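Local coordinates for CysQ, sulfite synthesis pathway protein (Bacteroides thetaiotaomicron VPI-5482, PDB 3B8B), which probably hydrolyses adenosine 3',5'-bisphosphate to AMP and phosphate in a magnesium-dependent reaction, at residues Lys66-Ile71 and Val82-Gly87; Thr110-Phe113 and Gly118-Thr121; Ile225-Val230 and Asp236-Phe241. All coordinates share one frame; numbering follows the deposited sequence. Where two conformers were deposited one is given.

Contact 1: Lys66-Ile71 and Val82-Gly87; sequences KAHEAI and VLSEEG. With SO4 (sulfate ion), chain D.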
loop_
_atom_site.group_PDB
_atom_site.type_symbol
_atom_site.label_atom_id
_atom_site.label_comp_id
_atom_site.label_asym_id
_atom_site.label_seq_id
_atom_site.Cartn_x
_atom_site.Cartn_y
_atom_site.Cartn_z
ATOM N N LYS A 66 -2.114 -14.613 -10.509
ATOM C CA LYS A 66 -0.687 -14.800 -10.803
ATOM C C LYS A 66 0.179 -13.963 -9.842
ATOM O O LYS A 66 1.269 -14.395 -9.432
ATOM C CB LYS A 66 -0.372 -14.481 -12.264
ATOM C CG LYS A 66 -1.037 -15.462 -13.227
ATOM C CD LYS A 66 -0.312 -15.583 -14.548
ATOM C CE LYS A 66 -0.768 -16.823 -15.363
ATOM N NZ LYS A 66 -0.296 -18.164 -14.854
ATOM N N ALA A 67 -0.306 -12.772 -9.492
ATOM C CA ALA A 67 0.380 -11.915 -8.520
ATOM C C ALA A 67 0.441 -12.591 -7.161
ATOM O O ALA A 67 1.491 -12.617 -6.511
ATOM C CB ALA A 67 -0.321 -10.535 -8.416
ATOM N N HIS A 68 -0.696 -13.118 -6.727
ATOM C CA HIS A 68 -0.769 -13.842 -5.452
ATOM C C HIS A 68 0.225 -14.994 -5.431
ATOM O O HIS A 68 0.975 -15.165 -4.479
ATOM C CB HIS A 68 -2.175 -14.347 -5.182
ATOM C CG HIS A 68 -2.259 -15.236 -3.989
ATOM N ND1 HIS A 68 -2.419 -14.761 -2.710
ATOM C CD2 HIS A 68 -2.138 -16.573 -3.886
ATOM C CE1 HIS A 68 -2.401 -15.778 -1.867
ATOM N NE2 HIS A 68 -2.255 -16.891 -2.558
ATOM N N GLU A 69 0.246 -15.771 -6.504
ATOM C CA GLU A 69 1.120 -16.941 -6.583
ATOM C C GLU A 69 2.586 -16.533 -6.491
ATOM O O GLU A 69 3.367 -17.191 -5.789
ATOM C CB GLU A 69 0.824 -17.706 -7.876
ATOM C CG GLU A 69 -0.499 -18.458 -7.797
ATOM C CD GLU A 69 -0.947 -19.082 -9.132
ATOM O OE1 GLU A 69 -0.260 -18.859 -10.169
ATOM O OE2 GLU A 69 -2.011 -19.778 -9.126
ATOM N N ALA A 70 2.958 -15.450 -7.189
ATOM C CA ALA A 70 4.330 -14.933 -7.175
ATOM C C ALA A 70 4.730 -14.496 -5.771
ATOM O O ALA A 70 5.848 -14.747 -5.307
ATOM C CB ALA A 70 4.484 -13.755 -8.167
ATOM N N ILE A 71 3.802 -13.845 -5.093
ATOM C CA ILE A 71 4.080 -13.330 -3.756
ATOM C C ILE A 71 4.238 -14.475 -2.760
ATOM O O ILE A 71 5.221 -14.499 -2.036
ATOM C CB ILE A 71 2.975 -12.367 -3.295
ATOM C CG1 ILE A 71 3.015 -11.093 -4.149
ATOM C CG2 ILE A 71 3.107 -12.068 -1.792
ATOM C CD1 ILE A 71 1.732 -10.219 -3.996
ATOM N N VAL A 82 0.648 -15.925 6.074
ATOM C CA VAL A 82 0.191 -14.975 5.070
ATOM C C VAL A 82 -1.322 -14.863 5.039
ATOM O O VAL A 82 -2.042 -15.887 4.910
ATOM C CB VAL A 82 0.663 -15.387 3.639
ATOM C CG1 VAL A 82 0.199 -14.393 2.601
ATOM C CG2 VAL A 82 2.179 -15.589 3.604
ATOM N N LEU A 83 -1.794 -13.633 5.176
ATOM C CA LEU A 83 -3.188 -13.283 5.022
ATOM C C LEU A 83 -3.277 -12.458 3.748
ATOM O O LEU A 83 -2.872 -11.285 3.725
ATOM C CB LEU A 83 -3.672 -12.496 6.226
ATOM C CG LEU A 83 -5.100 -11.954 6.158
ATOM C CD1 LEU A 83 -6.082 -13.124 6.002
ATOM C CD2 LEU A 83 -5.383 -11.141 7.398
ATOM N N SER A 84 -3.761 -13.091 2.681
ATOM C CA SER A 84 -3.838 -12.459 1.340
ATOM C C SER A 84 -5.257 -12.253 0.918
ATOM O O SER A 84 -6.143 -13.098 1.159
ATOM C CB SER A 84 -3.141 -13.311 0.270
ATOM O OG SER A 84 -3.275 -12.734 -1.047
ATOM N N GLU A 85 -5.467 -11.143 0.214
ATOM C CA GLU A 85 -6.734 -10.876 -0.438
ATOM C C GLU A 85 -7.151 -12.025 -1.382
ATOM O O GLU A 85 -8.364 -12.302 -1.497
ATOM C CB GLU A 85 -6.606 -9.554 -1.207
ATOM C CG GLU A 85 -7.891 -9.064 -1.976
ATOM C CD GLU A 85 -8.175 -9.890 -3.236
ATOM O OE1 GLU A 85 -7.207 -10.375 -3.876
ATOM O OE2 GLU A 85 -9.375 -10.047 -3.586
ATOM N N GLU A 86 -6.167 -12.674 -2.033
ATOM C CA GLU A 86 -6.437 -13.755 -3.004
ATOM C C GLU A 86 -6.268 -15.170 -2.395
ATOM O O GLU A 86 -6.397 -16.187 -3.098
ATOM C CB GLU A 86 -5.547 -13.528 -4.253
ATOM C CG GLU A 86 -5.511 -14.598 -5.341
ATOM C CD GLU A 86 -6.847 -14.890 -6.004
ATOM O OE1 GLU A 86 -7.857 -14.204 -5.711
ATOM O OE2 GLU A 86 -6.878 -15.830 -6.833
ATOM N N GLY A 87 -6.007 -15.236 -1.090
ATOM C CA GLY A 87 -5.769 -16.496 -0.415
ATOM C C GLY A 87 -7.070 -17.217 -0.179
ATOM O O GLY A 87 -8.129 -16.601 -0.185
HETATM S S SO4 D . -3.407 -20.060 -1.138
HETATM O O1 SO4 D . -3.356 -21.460 -0.712
HETATM O O2 SO4 D . -4.287 -19.974 -2.301
HETATM O O3 SO4 D . -3.938 -19.240 -0.046
HETATM O O4 SO4 D . -2.058 -19.602 -1.489
#

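Contact 2: Thr110-Phe113 and Gly118-Thr121; sequences TKEF and GEFT. With SO4 (sulfate ion), chain F.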
loop_
_atom_site.group_PDB
_atom_site.type_symbol
_atom_site.label_atom_id
_atom_site.label_comp_id
_atom_site.label_asym_id
_atom_site.label_seq_id
_atom_site.Cartn_x
_atom_site.Cartn_y
_atom_site.Cartn_z
ATOM N N THR A 110 -9.025 -2.112 -8.560
ATOM C CA THR A 110 -9.758 -2.826 -9.567
ATOM C C THR A 110 -10.116 -1.972 -10.780
ATOM O O THR A 110 -9.823 -2.352 -11.924
ATOM C CB THR A 110 -11.057 -3.433 -8.905
ATOM O OG1 THR A 110 -10.627 -4.446 -7.996
ATOM C CG2 THR A 110 -11.974 -3.990 -9.933
ATOM N N LYS A 111 -10.722 -0.824 -10.525
ATOM C CA LYS A 111 -11.113 0.095 -11.561
ATOM C C LYS A 111 -9.873 0.636 -12.301
ATOM O O LYS A 111 -9.851 0.720 -13.528
ATOM C CB LYS A 111 -11.966 1.211 -10.961
ATOM C CG LYS A 111 -13.341 0.687 -10.440
ATOM C CD LYS A 111 -14.119 1.767 -9.671
ATOM C CE LYS A 111 -15.500 1.276 -9.187
ATOM N NZ LYS A 111 -16.103 2.317 -8.282
ATOM N N GLU A 112 -8.814 0.946 -11.554
ATOM C CA GLU A 112 -7.565 1.444 -12.184
ATOM C C GLU A 112 -7.035 0.447 -13.192
ATOM O O GLU A 112 -6.526 0.790 -14.253
ATOM C CB GLU A 112 -6.485 1.722 -11.116
ATOM C CG GLU A 112 -6.763 2.928 -10.230
ATOM C CD GLU A 112 -6.607 4.261 -10.941
ATOM O OE1 GLU A 112 -5.775 4.348 -11.875
ATOM O OE2 GLU A 112 -7.319 5.243 -10.556
ATOM N N PHE A 113 -7.159 -0.844 -12.863
ATOM C CA PHE A 113 -6.698 -1.878 -13.739
ATOM C C PHE A 113 -7.644 -2.108 -14.932
ATOM O O PHE A 113 -7.228 -2.056 -16.091
ATOM C CB PHE A 113 -6.526 -3.196 -12.942
ATOM C CG PHE A 113 -5.947 -4.302 -13.739
ATOM C CD1 PHE A 113 -4.576 -4.482 -13.803
ATOM C CD2 PHE A 113 -6.771 -5.179 -14.454
ATOM C CE1 PHE A 113 -4.031 -5.491 -14.544
ATOM C CE2 PHE A 113 -6.231 -6.186 -15.212
ATOM C CZ PHE A 113 -4.852 -6.353 -15.254
ATOM N N GLY A 118 -4.260 2.968 -14.740
ATOM C CA GLY A 118 -2.859 2.682 -14.511
ATOM C C GLY A 118 -2.301 2.806 -13.103
ATOM O O GLY A 118 -1.106 2.524 -12.921
ATOM N N GLU A 119 -3.108 3.242 -12.131
ATOM C CA GLU A 119 -2.603 3.503 -10.761
ATOM C C GLU A 119 -3.072 2.453 -9.748
ATOM O O GLU A 119 -3.578 2.756 -8.669
ATOM C CB GLU A 119 -2.900 4.938 -10.335
ATOM C CG GLU A 119 -2.154 5.937 -11.242
ATOM C CD GLU A 119 -2.401 7.405 -10.912
ATOM O OE1 GLU A 119 -3.090 7.696 -9.910
ATOM O OE2 GLU A 119 -1.874 8.299 -11.663
ATOM N N PHE A 120 -2.925 1.207 -10.169
ATOM C CA PHE A 120 -3.117 0.041 -9.285
ATOM C C PHE A 120 -1.765 -0.320 -8.649
ATOM O O PHE A 120 -0.703 0.100 -9.123
ATOM C CB PHE A 120 -3.716 -1.129 -10.053
ATOM C CG PHE A 120 -2.967 -1.474 -11.328
ATOM C CD1 PHE A 120 -1.857 -2.314 -11.317
ATOM C CD2 PHE A 120 -3.373 -0.915 -12.541
ATOM C CE1 PHE A 120 -1.179 -2.610 -12.488
ATOM C CE2 PHE A 120 -2.701 -1.221 -13.703
ATOM C CZ PHE A 120 -1.596 -2.023 -13.683
ATOM N N THR A 121 -1.820 -1.103 -7.565
ATOM C CA THR A 121 -0.644 -1.353 -6.749
ATOM C C THR A 121 -0.617 -2.794 -6.223
ATOM O O THR A 121 -1.651 -3.468 -6.109
ATOM C CB THR A 121 -0.635 -0.444 -5.496
ATOM O OG1 THR A 121 -1.829 -0.696 -4.732
ATOM C CG2 THR A 121 -0.559 1.056 -5.863
HETATM S S SO4 F . -16.698 5.102 -10.300
HETATM O O1 SO4 F . -16.458 3.963 -11.187
HETATM O O2 SO4 F . -18.095 5.522 -10.386
HETATM O O3 SO4 F . -16.412 4.709 -8.924
HETATM O O4 SO4 F . -15.845 6.222 -10.703
#

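Contact 3: Ile225-Val230 and Asp236-Phe241; sequences IKICLV and DVYPRF. With SO4 (sulfate ion), chain B.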
loop_
_atom_site.group_PDB
_atom_site.type_symbol
_atom_site.label_atom_id
_atom_site.label_comp_id
_atom_site.label_asym_id
_atom_site.label_seq_id
_atom_site.Cartn_x
_atom_site.Cartn_y
_atom_site.Cartn_z
ATOM N N ILE A 225 -1.446 4.647 -3.400
ATOM C CA ILE A 225 -0.553 5.758 -3.692
ATOM C C ILE A 225 -1.017 6.966 -2.852
ATOM O O ILE A 225 -0.217 7.815 -2.480
ATOM C CB ILE A 225 -0.544 6.104 -5.198
ATOM C CG1 ILE A 225 -0.163 4.881 -6.026
ATOM C CG2 ILE A 225 0.392 7.273 -5.448
ATOM C CD1 ILE A 225 -0.264 5.084 -7.541
ATOM N N LYS A 226 -2.314 7.025 -2.567
ATOM C CA LYS A 226 -2.842 8.149 -1.760
ATOM C C LYS A 226 -2.201 8.212 -0.378
ATOM O O LYS A 226 -1.953 9.295 0.148
ATOM C CB LYS A 226 -4.357 8.072 -1.662
ATOM C CG LYS A 226 -5.029 8.318 -3.029
ATOM C CD LYS A 226 -6.540 8.408 -2.997
ATOM C CE LYS A 226 -7.179 7.069 -2.807
ATOM N NZ LYS A 226 -6.919 6.116 -3.938
ATOM N N ILE A 227 -1.900 7.049 0.195
ATOM C CA ILE A 227 -1.230 6.997 1.494
ATOM C C ILE A 227 0.224 7.430 1.299
ATOM O O ILE A 227 0.788 8.211 2.087
ATOM C CB ILE A 227 -1.301 5.580 2.117
ATOM C CG1 ILE A 227 -2.766 5.102 2.323
ATOM C CG2 ILE A 227 -0.495 5.586 3.460
ATOM C CD1 ILE A 227 -2.873 3.630 2.712
ATOM N N CYS A 228 0.832 6.941 0.212
ATOM C CA CYS A 228 2.201 7.288 -0.141
ATOM C C CYS A 228 2.426 8.780 -0.355
ATOM O O CYS A 228 3.472 9.296 -0.015
ATOM C CB CYS A 228 2.672 6.516 -1.369
ATOM S SG CYS A 228 2.725 4.711 -1.086
ATOM N N LEU A 229 1.425 9.462 -0.894
ATOM C CA LEU A 229 1.546 10.889 -1.179
ATOM C C LEU A 229 1.710 11.648 0.139
ATOM O O LEU A 229 2.449 12.625 0.195
ATOM C CB LEU A 229 0.349 11.399 -1.953
ATOM C CG LEU A 229 0.335 11.035 -3.445
ATOM C CD1 LEU A 229 -1.062 11.276 -4.001
ATOM C CD2 LEU A 229 1.380 11.926 -4.149
ATOM N N VAL A 230 1.005 11.205 1.179
ATOM C CA VAL A 230 1.197 11.831 2.501
ATOM C C VAL A 230 2.585 11.507 3.072
ATOM O O VAL A 230 3.269 12.386 3.577
ATOM C CB VAL A 230 0.068 11.496 3.474
ATOM C CG1 VAL A 230 0.267 12.236 4.803
ATOM C CG2 VAL A 230 -1.301 11.862 2.851
ATOM N N ASP A 236 -1.019 16.865 2.550
ATOM C CA ASP A 236 -1.146 17.001 3.989
ATOM C C ASP A 236 -2.071 15.952 4.602
ATOM O O ASP A 236 -1.865 15.518 5.736
ATOM C CB ASP A 236 -1.656 18.376 4.337
ATOM C CG ASP A 236 -0.664 19.453 3.956
ATOM O OD1 ASP A 236 0.322 19.614 4.690
ATOM O OD2 ASP A 236 -0.823 20.084 2.924
ATOM N N VAL A 237 -3.134 15.608 3.889
ATOM C CA VAL A 237 -4.157 14.728 4.462
ATOM C C VAL A 237 -4.773 13.855 3.389
ATOM O O VAL A 237 -5.021 14.319 2.274
ATOM C CB VAL A 237 -5.255 15.521 5.223
ATOM C CG1 VAL A 237 -6.048 16.424 4.289
ATOM C CG2 VAL A 237 -6.178 14.566 5.984
ATOM N N TYR A 238 -5.014 12.598 3.749
ATOM C CA TYR A 238 -5.784 11.658 2.949
ATOM C C TYR A 238 -6.890 11.087 3.842
ATOM O O TYR A 238 -6.616 10.170 4.627
ATOM C CB TYR A 238 -4.901 10.563 2.369
ATOM C CG TYR A 238 -5.652 9.387 1.792
ATOM C CD1 TYR A 238 -6.873 9.568 1.130
ATOM C CD2 TYR A 238 -5.165 8.090 1.914
ATOM C CE1 TYR A 238 -7.578 8.481 0.624
ATOM C CE2 TYR A 238 -5.864 6.998 1.422
ATOM C CZ TYR A 238 -7.083 7.192 0.781
ATOM O OH TYR A 238 -7.779 6.099 0.285
ATOM N N PRO A 239 -8.092 11.660 3.752
ATOM C CA PRO A 239 -9.218 11.142 4.538
ATOM C C PRO A 239 -9.973 10.135 3.706
ATOM O O PRO A 239 -10.229 10.378 2.511
ATOM C CB PRO A 239 -10.038 12.398 4.809
ATOM C CG PRO A 239 -9.839 13.234 3.535
ATOM C CD PRO A 239 -8.477 12.882 2.998
ATOM N N ARG A 240 -10.333 9.005 4.280
ATOM C CA ARG A 240 -11.107 8.010 3.539
ATOM C C ARG A 240 -12.248 7.539 4.436
ATOM O O ARG A 240 -12.073 6.676 5.300
ATOM C CB ARG A 240 -10.243 6.850 3.049
ATOM C CG ARG A 240 -10.948 5.980 2.025
ATOM C CD ARG A 240 -11.154 6.798 0.803
ATOM N NE ARG A 240 -11.881 6.139 -0.264
ATOM C CZ ARG A 240 -11.313 5.332 -1.158
ATOM N NH1 ARG A 240 -10.023 5.030 -1.072
ATOM N NH2 ARG A 240 -12.043 4.820 -2.147
ATOM N N PHE A 241 -13.416 8.149 4.239
ATOM C CA PHE A 241 -14.617 7.823 5.026
ATOM C C PHE A 241 -15.491 6.891 4.196
ATOM O O PHE A 241 -16.594 7.238 3.737
ATOM C CB PHE A 241 -15.345 9.096 5.448
ATOM C CG PHE A 241 -14.544 10.001 6.364
ATOM C CD1 PHE A 241 -13.222 9.712 6.741
ATOM C CD2 PHE A 241 -15.111 11.154 6.842
ATOM C CE1 PHE A 241 -12.516 10.596 7.578
ATOM C CE2 PHE A 241 -14.428 12.005 7.688
ATOM C CZ PHE A 241 -13.137 11.737 8.039
HETATM S S SO4 B . -9.163 3.372 -4.318
HETATM O O1 SO4 B . -8.417 3.580 -3.073
HETATM O O2 SO4 B . -8.680 2.123 -4.922
HETATM O O3 SO4 B . -10.591 3.172 -3.981
HETATM O O4 SO4 B . -9.104 4.465 -5.228
#

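Contact 1: Lys66-Ile71 and Val82-Gly87
The imidazole of H68 is gripped at both of its nitrogens: ND1 meets the hydroxyl of S84, and NE2 donates to a sulfate ion, probably from the crystallisation liquor. The bond between H68 ND1 and S84 OG is 2.8 Å long and lies near the ring plane; either atom could be the donor. H68 NE2 reaches sulfate O4 at 2.9 Å along an almost straight line (176°), again at the ring edge, and the two bonds together fix the rotation of the imidazole. S84 OG also receives the backbone N of E86 at 3.1 Å, forming an ST turn inside the type I turn S84-G87. With CG swung away from its own backbone N (chi1 173°), the histidine leaves the helix toward this turn, and the carbonyl carbon of E86 lies 3.8 Å above one ring face, near the rim. In one of two E86 conformers, CG rests 3.3 Å from H68 CB, a less certain touch, while its carboxylate leads away, steeply inclined to the ring. G87 CA comes within 3.3 Å of sulfate O3, and the backbone N of K88 is a further donor to the ion. A leucine in place of H68 would probably leave S84 OG without its partner across the contact and strip the sulfate of a donor. P106 packs against both H68 and S84. The contact pins helix 59-75 to the end of edge strand 82-84, where the paired glutamates typical of inositol monophosphatases begin; E85 is predicted to bind magnesium and substrate.

Contact 2: Thr110-Phe113 and Gly118-Thr121
E112 holds the returning loop with two acceptors. Its carboxylate OE1 takes the backbone N of E119 at 2.9 Å, on the anti side and 30° out of the carboxylate plane, while its backbone O takes G118 N at 3.2 Å in a nearly straight bond whose donor sits above the carbonyl plane. A bend at chi2 (-72°) folds the carboxylate of E112 back onto the loop, and R195 forms a salt bridge with OE2, so both oxygens of this buried group are engaged. The E119 carboxylate, its plane nearly parallel to that of E112, binds the backbone N of G222 through OE1; R195, paired with E119 only weakly at long range, probably eases their repulsion. Further out, E112 CB lies 3.7 Å from F120 N. F113 then presents its edge to the face of F120 in a T-shaped pair, centroids 5.2 Å apart and planes at 68°, with F113 CD1 over the ring centre, 3.8 Å from F120 CE2. Y42 meets both phenylalanines, and L107 packs on each. The loop into strand 121-128 thus folds back on helix 110-114, which begins on the last residue of the inositol monophosphatase DPLDGT signature, T110, predicted to bind substrate.

Contact 3: Ile225-Val230 and Asp236-Phe241
Helix 225-230 and strand 238-240 run roughly antiparallel, their axes inclined at 146° and 9.1 Å apart at closest approach. The ring of Y238 fills much of the interface. K226 CB sits over its centre in a CH-pi contact, 3.6 Å from the centroid, and the lysine then runs across the face until CE lies 3.3 Å from Y238 OH. I227 CG1 meets the ring at its edge, 3.7 Å from Y238 CE2, and V230 CG2 closes against Y238 CB at 3.9 Å. Bends at chi3 and chi4 turn the ammonium of K226 off the ring toward a sulfate, probably from the crystallisation liquor, with NZ 3.0 Å from O4; NZ also bonds O1 and the backbone oxygens of S221 and S223, four acceptors for three N-H, so one is probably shared. R240 NH1 donates at 2.8 Å to Y238 OH, nearly in the guanidinium plane, and also reaches sulfate O1, while NH2 binds O3 at 2.9 Å. The tyrosine hydroxyl thus helps to fix the guanidinium, edge toward the anion, whose charge probably offsets both basic groups. With S194 OG as further donor, helix and strand build an anion pocket, consistent with a nucleotide phosphate site.

How the contacts relate
Contacts 2 and 3 join directly, although their centres are 16 Å apart: I225, at the start of helix 225-232, places CD1 3.8 Å from E119 CB and CG1 3.8 Å from T121 CG2. Contact 1 stands off, about 7 Å from contact 2 and about 14 Å from contact 3 between nearest atoms, and lies across the chain's centre from contact 3. The predicted magnesium and substrate residues connect the three: E85 belongs to contact 1, T110 to contact 2, and in contact 3 the side chain of K226 is about 7 Å from that of D108. P106 touches contact 1 and L107 touches contact 2, so the end of strand 100-108, which carries predicted magnesium ligands, meets both.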